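Local coordinates for protein citrate synthase (Metallosphaera sedula, PDB 6ABW) that probably catalyses the condensation of acetyl-CoA with oxaloacetate and water to give citrate and CoA in the tricarboxylic acid cycle, and binds acetyl-CoA, at residues A[78-83]-A[131-136]; A[92-97]-A[108-113]. All coordinates share one frame; numbering follows the deposited sequence.

Contact 1: A[78-83]-A[131-136]; sequences KSALDE and NAVKLV
Val133 meets Ala80 and Leu81 where helix 71-84 packs on helix 128-151, one of the many helix-on-helix contacts from which the predominantly helical citrate synthase fold is assembled. Within these segments one branched side chain makes all the close contacts from helix 128-151; the same two helices also meet beyond them, Val133 touching Leu77 and Lys134 touching Ala84. No hydrogen bond crosses between the segments, and the side chains meet through apolar carbons. The backbones come nearest at Leu81 and Lys134, whose CA atoms lie 5.9 Å apart.

The apolar group centres on one methyl. With CG1 of Val133 anti to its backbone N (chi1 169°), this branch reaches across to the other helix. There it touches the single methyl of Ala80, Val133 CG1 to Ala80 CB being 4.0 Å. The same branch meets Leu81, and the two side chains cross at about a right angle, with 3.8 Å between Val133 CG1 and Leu81 CD2.

Helix 56-65 closes in on the same region, Leu64 touching Val133 and Glu57 touching Leu81. Asp82 OD1 hydrogen-bonds to a bound glycerol, probably left from crystallisation, which also lies close to the Leu81 side chain.

The remaining contact pairs an apolar group with the backbone: the CD2 methyl of Leu81 also rests against the carbonyl oxygen of Val133, with 3.5 Å between Leu81 CD2 and Val133 O.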
ATOM      1  N   LYS A  78     -16.503  -3.541  23.348  1.00 16.64           N
ATOM      2  CA  LYS A  78     -17.368  -2.461  23.040  1.00 18.11           C
ATOM      3  C   LYS A  78     -16.912  -1.085  23.523  1.00 18.82           C
ATOM      4  O   LYS A  78     -17.039  -0.110  22.770  1.00 17.55           O
ATOM      5  CB  LYS A  78     -18.742  -2.757  23.569  1.00 21.59           C
ATOM      6  CG  LYS A  78     -19.433  -3.856  22.790  1.00 23.00           C
ATOM      7  CD  LYS A  78     -20.769  -4.152  23.418  1.00 29.45           C
ATOM      8  CE  LYS A  78     -21.584  -5.036  22.479  1.00 33.62           C
ATOM      9  NZ  LYS A  78     -22.863  -5.318  23.171  1.00 38.29           N
ATOM     10  N   SER A  79     -16.437  -0.979  24.763  1.00 18.44           N
ATOM     11  CA  SER A  79     -15.906   0.318  25.270  1.00 20.36           C
ATOM     12  C   SER A  79     -14.673   0.768  24.446  1.00 17.62           C
ATOM     13  O   SER A  79     -14.506   1.962  24.182  1.00 18.90           O
ATOM     14  CB  SER A  79     -15.420   0.191  26.721  1.00 22.38           C
ATOM     15  OG  SER A  79     -16.477  -0.255  27.489  1.00 25.04           O
ATOM     16  N   ALA A  80     -13.840  -0.172  24.062  1.00 17.43           N
ATOM     17  CA  ALA A  80     -12.637   0.159  23.251  1.00 17.40           C
ATOM     18  C   ALA A  80     -13.038   0.693  21.850  1.00 15.79           C
ATOM     19  O   ALA A  80     -12.490   1.703  21.376  1.00 15.00           O
ATOM     20  CB  ALA A  80     -11.745  -1.033  23.122  1.00 16.34           C
ATOM     21  N   LEU A  81     -14.059   0.072  21.239  1.00 14.04           N
ATOM     22  CA  LEU A  81     -14.606   0.612  19.991  1.00 14.21           C
ATOM     23  C   LEU A  81     -15.136   2.014  20.177  1.00 16.01           C
ATOM     24  O   LEU A  81     -14.790   2.927  19.422  1.00 16.82           O
ATOM     25  CB  LEU A  81     -15.718  -0.268  19.413  1.00 14.87           C
ATOM     26  CG  LEU A  81     -15.268  -1.602  18.927  1.00 15.40           C
ATOM     27  CD1 LEU A  81     -16.500  -2.511  18.771  1.00 17.53           C
ATOM     28  CD2 LEU A  81     -14.576  -1.495  17.553  1.00 15.48           C
ATOM     29  N   ASP A  82     -15.937   2.224  21.245  1.00 15.33           N
ATOM     30  CA  ASP A  82     -16.528   3.538  21.490  1.00 17.65           C
ATOM     31  C   ASP A  82     -15.527   4.659  21.647  1.00 16.56           C
ATOM     32  O   ASP A  82     -15.733   5.722  21.105  1.00 15.68           O
ATOM     33  CB  ASP A  82     -17.402   3.564  22.734  1.00 19.37           C
ATOM     34  CG  ASP A  82     -18.700   2.755  22.545  1.00 26.18           C
ATOM     35  OD1 ASP A  82     -19.103   2.487  21.370  1.00 25.72           O
ATOM     36  OD2 ASP A  82     -19.341   2.382  23.564  1.00 28.08           O
ATOM     37  N   GLU A  83     -14.435   4.368  22.297  1.00 17.83           N
ATOM     38  CA  GLU A  83     -13.472   5.474  22.568  1.00 20.35           C
ATOM     39  C   GLU A  83     -12.606   5.711  21.319  1.00 19.15           C
ATOM     40  O   GLU A  83     -12.035   6.759  21.200  1.00 18.60           O
ATOM     41  CB  GLU A  83     -12.680   5.225  23.835  1.00 25.34           C
ATOM     42  CG  GLU A  83     -11.631   4.180  23.730  1.00 34.17           C
ATOM     43  CD  GLU A  83     -10.941   3.820  25.047  1.00 46.44           C
ATOM     44  OE1 GLU A  83     -10.464   2.637  25.154  1.00 49.64           O
ATOM     45  OE2 GLU A  83     -10.848   4.699  25.953  1.00 50.23           O
ATOM     46  N   ASN A 131      -4.831  -2.574  19.168  1.00 13.97           N
ATOM     47  CA  ASN A 131      -4.604  -1.649  18.022  1.00 14.25           C
ATOM     48  C   ASN A 131      -5.532  -1.982  16.848  1.00 13.76           C
ATOM     49  O   ASN A 131      -6.049  -1.097  16.237  1.00 13.31           O
ATOM     50  CB  ASN A 131      -3.136  -1.690  17.565  1.00 15.64           C
ATOM     51  CG  ASN A 131      -2.164  -1.111  18.649  1.00 17.61           C
ATOM     52  OD1 ASN A 131      -0.952  -1.395  18.653  1.00 19.63           O
ATOM     53  ND2 ASN A 131      -2.688  -0.316  19.522  1.00 14.85           N
ATOM     54  N   ALA A 132      -5.759  -3.264  16.578  1.00 11.24           N
ATOM     55  CA  ALA A 132      -6.685  -3.675  15.508  1.00 11.90           C
ATOM     56  C   ALA A 132      -8.145  -3.296  15.797  1.00 11.37           C
ATOM     57  O   ALA A 132      -8.908  -2.847  14.903  1.00 12.01           O
ATOM     58  CB  ALA A 132      -6.554  -5.142  15.292  1.00 11.66           C
ATOM     59  N   VAL A 133      -8.563  -3.458  17.069  1.00 11.07           N
ATOM     60  CA  VAL A 133      -9.927  -3.058  17.479  1.00 11.35           C
ATOM     61  C   VAL A 133     -10.167  -1.590  17.246  1.00 10.34           C
ATOM     62  O   VAL A 133     -11.191  -1.197  16.715  1.00  9.40           O
ATOM     63  CB  VAL A 133     -10.206  -3.396  18.963  1.00 12.04           C
ATOM     64  CG1 VAL A 133     -11.512  -2.736  19.463  1.00 13.36           C
ATOM     65  CG2 VAL A 133     -10.358  -4.905  19.102  1.00 11.97           C
ATOM     66  N   LYS A 134      -9.172  -0.784  17.613  1.00 10.65           N
ATOM     67  CA  LYS A 134      -9.304   0.655  17.422  1.00 12.04           C
ATOM     68  C   LYS A 134      -9.345   0.985  15.890  1.00 10.65           C
ATOM     69  O   LYS A 134     -10.050   1.884  15.454  1.00 10.80           O
ATOM     70  CB  LYS A 134      -8.138   1.401  18.074  1.00 15.14           C
ATOM     71  CG  LYS A 134      -8.257   1.502  19.625  1.00 19.68           C
ATOM     72  CD  LYS A 134      -7.166   2.359  20.241  1.00 25.24           C
ATOM     73  CE  LYS A 134      -5.888   1.548  20.460  1.00 31.98           C
ATOM     74  NZ  LYS A 134      -4.837   2.481  20.932  1.00 38.21           N
ATOM     75  N   LEU A 135      -8.568   0.280  15.113  1.00  9.86           N
ATOM     76  CA  LEU A 135      -8.566   0.512  13.657  1.00  9.31           C
ATOM     77  C   LEU A 135      -9.942   0.196  13.046  1.00  9.53           C
ATOM     78  O   LEU A 135     -10.403   0.895  12.161  1.00  9.41           O
ATOM     79  CB  LEU A 135      -7.443  -0.367  13.007  1.00  9.68           C
ATOM     80  CG  LEU A 135      -7.274  -0.199  11.465  1.00 10.31           C
ATOM     81  CD1 LEU A 135      -5.847  -0.554  11.050  1.00 11.06           C
ATOM     82  CD2 LEU A 135      -8.237  -1.071  10.671  1.00 11.15           C
ATOM     83  N   VAL A 136     -10.562  -0.897  13.460  1.00  9.22           N
ATOM     84  CA  VAL A 136     -11.890  -1.288  12.944  1.00  9.95           C
ATOM     85  C   VAL A 136     -12.939  -0.211  13.253  1.00  9.65           C
ATOM     86  O   VAL A 136     -13.726   0.188  12.390  1.00  9.29           O
ATOM     87  CB  VAL A 136     -12.326  -2.671  13.474  1.00 11.70           C
ATOM     88  CG1 VAL A 136     -13.795  -2.888  13.147  1.00 12.04           C
ATOM     89  CG2 VAL A 136     -11.440  -3.729  12.796  1.00 12.50           C
TER

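Contact 2: A[92-97]-A[108-113]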
ATOM      1  N   ILE A  92     -10.592  14.067   8.860  1.00 14.34           N
ATOM      2  CA  ILE A  92     -11.851  14.414   8.275  1.00 16.91           C
ATOM      3  C   ILE A  92     -11.649  15.463   7.176  1.00 16.54           C
ATOM      4  O   ILE A  92     -12.199  15.337   6.071  1.00 16.51           O
ATOM      5  CB  ILE A  92     -12.879  14.911   9.345  1.00 18.16           C
ATOM      6  CG1 ILE A  92     -13.148  13.888  10.443  1.00 20.81           C
ATOM      7  CG2 ILE A  92     -14.152  15.433   8.679  1.00 21.44           C
ATOM      8  CD1 ILE A  92     -13.425  12.508   9.941  1.00 22.82           C
ATOM      9  N   ASP A  93     -10.836  16.489   7.452  1.00 18.21           N
ATOM     10  CA  ASP A  93     -10.587  17.570   6.481  1.00 19.07           C
ATOM     11  C   ASP A  93     -10.019  16.988   5.203  1.00 18.24           C
ATOM     12  O   ASP A  93     -10.340  17.430   4.082  1.00 18.16           O
ATOM     13  CB  ASP A  93      -9.575  18.600   7.013  1.00 21.78           C
ATOM     14  CG  ASP A  93     -10.081  19.432   8.220  1.00 29.67           C
ATOM     15  OD1 ASP A  93     -11.289  19.363   8.567  1.00 32.05           O
ATOM     16  OD2 ASP A  93      -9.202  20.139   8.835  1.00 29.69           O
ATOM     17  N   MET A  94      -9.170  15.998   5.341  1.00 16.50           N
ATOM     18  CA  MET A  94      -8.563  15.408   4.159  1.00 17.82           C
ATOM     19  C   MET A  94      -9.543  14.702   3.285  1.00 15.77           C
ATOM     20  O   MET A  94      -9.521  14.860   2.055  1.00 16.57           O
ATOM     21  CB  MET A  94      -7.487  14.411   4.546  1.00 21.33           C
ATOM     22  CG  MET A  94      -6.289  15.154   5.133  1.00 26.15           C
ATOM     23  SD  MET A  94      -4.867  14.098   5.577  1.00 33.91           S
ATOM     24  CE  MET A  94      -5.127  12.776   4.421  1.00 34.82           C
ATOM     25  N   ILE A  95     -10.453  13.951   3.896  1.00 15.21           N
ATOM     26  CA  ILE A  95     -11.494  13.299   3.149  1.00 15.47           C
ATOM     27  C   ILE A  95     -12.329  14.335   2.336  1.00 15.50           C
ATOM     28  O   ILE A  95     -12.668  14.117   1.145  1.00 15.82           O
ATOM     29  CB  ILE A  95     -12.409  12.450   4.077  1.00 16.85           C
ATOM     30  CG1 ILE A  95     -11.666  11.236   4.644  1.00 15.55           C
ATOM     31  CG2 ILE A  95     -13.669  11.991   3.327  1.00 18.23           C
ATOM     32  CD1 ILE A  95     -12.357  10.703   5.905  1.00 14.99           C
ATOM     33  N   TYR A  96     -12.669  15.416   3.024  1.00 14.23           N
ATOM     34  CA  TYR A  96     -13.509  16.458   2.445  1.00 15.36           C
ATOM     35  C   TYR A  96     -12.734  17.369   1.487  1.00 16.84           C
ATOM     36  O   TYR A  96     -13.343  18.125   0.765  1.00 18.14           O
ATOM     37  CB  TYR A  96     -14.154  17.319   3.549  1.00 14.89           C
ATOM     38  CG  TYR A  96     -15.424  16.683   4.046  1.00 15.09           C
ATOM     39  CD1 TYR A  96     -15.376  15.674   5.005  1.00 14.28           C
ATOM     40  CD2 TYR A  96     -16.643  17.072   3.567  1.00 16.38           C
ATOM     41  CE1 TYR A  96     -16.525  15.051   5.486  1.00 16.05           C
ATOM     42  CE2 TYR A  96     -17.811  16.478   4.051  1.00 17.43           C
ATOM     43  CZ  TYR A  96     -17.740  15.463   4.970  1.00 16.99           C
ATOM     44  OH  TYR A  96     -18.886  14.911   5.441  1.00 20.12           O
ATOM     45  N   SER A  97     -11.422  17.236   1.382  1.00 16.94           N
ATOM     46  CA  SER A  97     -10.689  18.071   0.424  1.00 20.05           C
ATOM     47  C   SER A  97     -10.404  17.355  -0.921  1.00 20.18           C
ATOM     48  O   SER A  97     -10.014  17.999  -1.886  1.00 18.84           O
ATOM     49  CB  SER A  97      -9.407  18.558   1.057  1.00 22.44           C
ATOM     50  OG  SER A  97      -8.512  17.517   1.050  1.00 24.29           O
ATOM     51  N   MET A 108     -10.704   6.331   1.148  1.00  8.54           N
ATOM     52  CA  MET A 108     -10.333   5.530   2.289  1.00  9.56           C
ATOM     53  C   MET A 108      -8.822   5.352   2.403  1.00  9.21           C
ATOM     54  O   MET A 108      -8.287   5.386   3.488  1.00  9.27           O
ATOM     55  CB  MET A 108     -10.986   4.136   2.243  1.00  9.59           C
ATOM     56  CG  MET A 108     -12.476   4.080   2.298  1.00 11.74           C
ATOM     57  SD  MET A 108     -13.012   2.321   2.359  1.00 13.46           S
ATOM     58  CE  MET A 108     -12.293   1.656   3.721  1.00 11.40           C
ATOM     59  N   GLU A 109      -8.140   5.053   1.311  1.00 10.39           N
ATOM     60  CA  GLU A 109      -6.720   4.858   1.261  1.00  9.88           C
ATOM     61  C   GLU A 109      -6.007   6.106   1.825  1.00 10.03           C
ATOM     62  O   GLU A 109      -5.070   5.984   2.675  1.00 10.77           O
ATOM     63  CB  GLU A 109      -6.296   4.551  -0.190  1.00 11.66           C
ATOM     64  CG  GLU A 109      -4.852   4.250  -0.431  1.00 12.62           C
ATOM     65  CD  GLU A 109      -4.424   4.485  -1.876  1.00 16.33           C
ATOM     66  OE1 GLU A 109      -4.559   5.629  -2.377  1.00 19.79           O
ATOM     67  OE2 GLU A 109      -3.858   3.606  -2.503  1.00 16.61           O
ATOM     68  N   THR A 110      -6.483   7.285   1.453  1.00  8.93           N
ATOM     69  CA  THR A 110      -5.874   8.520   1.863  1.00  8.81           C
ATOM     70  C   THR A 110      -6.083   8.744   3.362  1.00  8.47           C
ATOM     71  O   THR A 110      -5.162   9.060   4.106  1.00  7.97           O
ATOM     72  CB  THR A 110      -6.402   9.676   1.028  1.00  9.83           C
ATOM     73  OG1 THR A 110      -6.161   9.402  -0.353  1.00  9.61           O
ATOM     74  CG2 THR A 110      -5.692  10.972   1.380  1.00 10.86           C
ATOM     75  N   ALA A 111      -7.311   8.531   3.811  1.00  8.18           N
ATOM     76  CA  ALA A 111      -7.628   8.625   5.226  1.00  8.17           C
ATOM     77  C   ALA A 111      -6.872   7.643   6.094  1.00  7.96           C
ATOM     78  O   ALA A 111      -6.323   8.008   7.099  1.00  7.50           O
ATOM     79  CB  ALA A 111      -9.118   8.525   5.423  1.00  7.90           C
ATOM     80  N   PHE A 112      -6.688   6.414   5.629  1.00  8.55           N
ATOM     81  CA  PHE A 112      -5.911   5.423   6.381  1.00  8.28           C
ATOM     82  C   PHE A 112      -4.427   5.758   6.380  1.00  8.86           C
ATOM     83  O   PHE A 112      -3.765   5.450   7.369  1.00  7.77           O
ATOM     84  CB  PHE A 112      -6.186   3.999   5.889  1.00  9.21           C
ATOM     85  CG  PHE A 112      -7.262   3.357   6.650  1.00  9.81           C
ATOM     86  CD1 PHE A 112      -8.574   3.578   6.366  1.00 10.55           C
ATOM     87  CD2 PHE A 112      -6.925   2.625   7.813  1.00 11.63           C
ATOM     88  CE1 PHE A 112      -9.574   3.026   7.177  1.00 13.17           C
ATOM     89  CE2 PHE A 112      -7.918   2.097   8.642  1.00 12.60           C
ATOM     90  CZ  PHE A 112      -9.233   2.329   8.343  1.00 12.72           C
ATOM     91  N   SER A 113      -3.929   6.456   5.328  1.00  8.93           N
ATOM     92  CA  SER A 113      -2.499   6.871   5.354  1.00  9.12           C
ATOM     93  C   SER A 113      -2.322   7.929   6.426  1.00  8.23           C
ATOM     94  O   SER A 113      -1.349   7.880   7.189  1.00  8.26           O
ATOM     95  CB  SER A 113      -1.875   7.411   4.023  1.00  9.88           C
ATOM     96  OG  SER A 113      -2.159   6.528   2.950  1.00 14.46           O
TER
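Met94 and Ile95 meet Thr110 and Ala111 with no aromatic ring between them. Each of the two rings in these segments has at its edge, in plane, the carbonyl oxygen four residues earlier in its own helix: Ile92 O for Tyr96 and Met108 O for Phe112. Tyr96 touches Arg148 and Ala149 of helix 128-151, while Phe112 touches Val219 of helix 214-225.

The contact itself has two apolar parts. Ile95 lays its longer branch, CG1 and CD1, against Ala111, whose CB is 3.8 Å from Ile95 CG1 and 3.9 Å from Ile95 CD1. Beside this, the Met94 chain runs extended to its sulfur and then bends, chi3 being 27°, which brings the terminal methyl against Thr110. Met94 CE lies 3.6 Å from Thr110 CG2 and is also near the carbonyl oxygen of that residue. Thr110 thus offers its methyl to Met94, while its OG1 hydrogen-bonds to Gly106 O within its own helix.

Further along this helix, Ser113 OG donates to Glu109 O at 3.0 Å, from 35° above the carbonyl plane. Ser113 N reaches that oxygen from the opposite face, so two donors from one residue grip it. The second subunit adjoins here: Ser113 OG shares a hydrogen bond with Ser113 OG of that subunit, Glu109 OE2 bonds Ser216 of that subunit, and the two Met94 side chains touch. Consecutive helices joined by a short loop and backing onto a partner subunit fit the helical dimer interface of citrate synthases.

Both contacts are buried and apolar across their segments, and the centre of each lies about 18 Å from the centre of the chain, yet their settings differ. Contact 1 joins helices well separated in sequence, and no other subunit touches its segments; contact 2 pairs consecutive helices, lies within the loop that contact 1 closes, and borders the second subunit. Polar chemistry follows that placement: around contact 2 hydroxyl and carboxylate groups bond across the dimer, whereas contact 1 has a glycerol at its margin. Their centres are 19 Å apart, but helices 104-119 and 128-151 connect them directly, with Leu135 CG 3.7 Å from Phe112 CE2. Both lie away from the acetyl-CoA site.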